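PDB 1U6M: acetyltransferase, GNAT family from Enterococcus faecalis, which probably transfers an acyl group, such as acetyl from acetyl-CoA, to an acceptor that has not been identified. Local coordinates for residues A65-G70 against E122-M127. Residues are numbered along the deposited sequence; the frame is centred on the assembly and turned at random.
Sequences AGEVAG and ERFRGM. With SO4 (sulfate ion), chain E.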
loop_
_atom_site.group_PDB
_atom_site.type_symbol
_atom_site.label_atom_id
_atom_site.label_comp_id
_atom_site.label_asym_id
_atom_site.label_seq_id
_atom_site.Cartn_x
_atom_site.Cartn_y
_atom_site.Cartn_z
ATOM N N ALA A 65 -1.766 -4.322 21.056
ATOM C CA ALA A 65 -2.146 -3.606 22.290
ATOM C C ALA A 65 -3.299 -2.651 21.970
ATOM O O ALA A 65 -3.229 -1.464 22.334
ATOM C CB ALA A 65 -0.910 -2.818 22.901
ATOM N N GLY A 66 -4.313 -3.158 21.248
ATOM C CA GLY A 66 -5.451 -2.327 20.740
ATOM C C GLY A 66 -5.119 -1.024 19.984
ATOM O O GLY A 66 -5.803 -0.021 20.108
ATOM N N GLU A 67 -4.069 -1.053 19.178
ATOM C CA GLU A 67 -3.612 0.084 18.434
ATOM C C GLU A 67 -3.174 -0.416 17.040
ATOM O O GLU A 67 -2.588 -1.484 16.948
ATOM C CB GLU A 67 -2.421 0.629 19.200
ATOM C CG GLU A 67 -1.674 1.742 18.536
ATOM C CD GLU A 67 -1.385 2.819 19.534
ATOM O OE1 GLU A 67 -2.064 3.874 19.476
ATOM O OE2 GLU A 67 -0.511 2.569 20.403
ATOM N N VAL A 68 -3.445 0.360 15.985
ATOM C CA VAL A 68 -2.957 0.102 14.613
ATOM C C VAL A 68 -1.427 0.065 14.526
ATOM O O VAL A 68 -0.774 1.107 14.654
ATOM C CB VAL A 68 -3.565 1.085 13.574
ATOM C CG1 VAL A 68 -3.064 0.769 12.142
ATOM C CG2 VAL A 68 -5.115 1.018 13.604
ATOM N N ALA A 69 -0.848 -1.126 14.322
ATOM C CA ALA A 69 0.596 -1.292 14.366
ATOM C C ALA A 69 1.231 -1.400 12.975
ATOM O O ALA A 69 2.446 -1.175 12.808
ATOM C CB ALA A 69 0.965 -2.467 15.232
ATOM N N GLY A 70 0.415 -1.774 11.985
ATOM C CA GLY A 70 0.867 -2.059 10.606
ATOM C C GLY A 70 -0.386 -2.232 9.726
ATOM O O GLY A 70 -1.485 -2.559 10.218
ATOM N N GLU A 122 6.807 2.558 13.141
ATOM C CA GLU A 122 8.191 2.635 13.656
ATOM C C GLU A 122 8.288 2.215 15.119
ATOM O O GLU A 122 9.280 1.608 15.506
ATOM C CB GLU A 122 8.785 4.087 13.510
ATOM N N ARG A 123 7.272 2.521 15.930
ATOM C CA ARG A 123 7.270 2.043 17.303
ATOM C C ARG A 123 7.164 0.500 17.437
ATOM O O ARG A 123 7.385 -0.036 18.551
ATOM C CB ARG A 123 6.123 2.681 18.066
ATOM C CG ARG A 123 6.236 4.162 18.263
ATOM C CD ARG A 123 5.006 4.664 19.010
ATOM N NE ARG A 123 3.806 4.566 18.195
ATOM C CZ ARG A 123 2.586 4.267 18.648
ATOM N NH1 ARG A 123 2.379 3.993 19.949
ATOM N NH2 ARG A 123 1.571 4.225 17.768
ATOM N N PHE A 124 6.791 -0.214 16.351
ATOM C CA PHE A 124 6.536 -1.659 16.449
ATOM C C PHE A 124 7.396 -2.471 15.506
ATOM O O PHE A 124 6.973 -3.501 15.025
ATOM C CB PHE A 124 5.055 -1.975 16.260
ATOM C CG PHE A 124 4.151 -1.231 17.218
ATOM C CD1 PHE A 124 4.142 -1.544 18.569
ATOM C CD2 PHE A 124 3.323 -0.227 16.781
ATOM C CE1 PHE A 124 3.315 -0.870 19.452
ATOM C CE2 PHE A 124 2.491 0.437 17.646
ATOM C CZ PHE A 124 2.494 0.129 18.973
ATOM N N ARG A 125 8.594 -1.986 15.209
ATOM C CA ARG A 125 9.495 -2.695 14.343
ATOM C C ARG A 125 10.093 -3.831 15.105
ATOM O O ARG A 125 10.292 -3.749 16.337
ATOM C CB ARG A 125 10.641 -1.806 13.815
ATOM C CG ARG A 125 10.254 -0.564 12.955
ATOM C CD ARG A 125 9.046 -0.789 11.998
ATOM N NE ARG A 125 9.387 -1.804 11.015
ATOM C CZ ARG A 125 9.976 -1.562 9.843
ATOM N NH1 ARG A 125 10.272 -0.317 9.457
ATOM N NH2 ARG A 125 10.245 -2.574 9.040
ATOM N N GLY A 126 10.406 -4.895 14.373
ATOM C CA GLY A 126 11.230 -5.950 14.921
ATOM C C GLY A 126 10.359 -6.952 15.624
ATOM O O GLY A 126 10.888 -7.821 16.293
ATOM N N MET A 127 9.037 -6.845 15.451
ATOM C CA MET A 127 8.049 -7.740 16.088
ATOM C C MET A 127 7.344 -8.715 15.153
ATOM O O MET A 127 6.379 -9.327 15.530
ATOM C CB MET A 127 7.004 -6.971 16.893
ATOM C CG MET A 127 7.570 -5.919 17.858
ATOM S SD MET A 127 6.380 -4.780 18.591
ATOM C CE MET A 127 4.928 -5.681 18.708
HETATM O O2 SO4 E . 8.801 -5.086 9.713
HETATM O O3 SO4 E . 8.042 -6.454 10.666
HETATM O O4 SO4 E . 9.130 -5.275 11.154
#
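Glu67 and Arg123 reach toward each other from strand 67-76 and from the loop that follows strand 112-120, and their side chains cross at about a right angle. Glu67 holds CG anti to its backbone N (chi1 174°) and bends at chi2; Arg123 bends at chi3, which brings its guanidinium to the carboxylate. The single salt-bridge hydrogen bond runs from Arg123 NH1 to Glu67 OE2 at 3.3 Å. It leaves nearly in the guanidinium plane but meets the oxygen from above the carboxylate, the two planes being 81° apart, so this is no two-pronged, coplanar pairing. Phe124 lies beneath the bridge: its CE2 sits 3.9 Å above the plane of the Arg123 guanidinium, over its centre, while its CZ comes within 4.1 Å of Glu67 OE2, which lies at the ring edge. On the strand side, Ala69 CB meets Phe124 CD2 obliquely at 3.6 Å. His64 and Ile129 also touch both Ala69 and Phe124, tying the loop to strand 59-64 and helix 129-135.

Arg125 to Met127 begin the Arg-x-x-Gly-x-Gly signature of the GNAT fold, the loop leading into the helix whose N-terminal end receives the CoA pyrophosphate in this family. A sulfate ion, probably from the crystallisation liquor, occupies a position consistent with that role. Arg125, folded at chi2 and chi3, presents one guanidinium edge to it: NH2 gives a hydrogen bond to sulfate O2 at 3.0 Å, and NE a weak one to sulfate O4 at 3.5 Å. Sulfate O4 also takes a weak, almost straight bond from the backbone N of Gly126 (176°). Next along the loop, Met127 turns back so that its SD comes to the edge of the Phe124 ring, in plane with it.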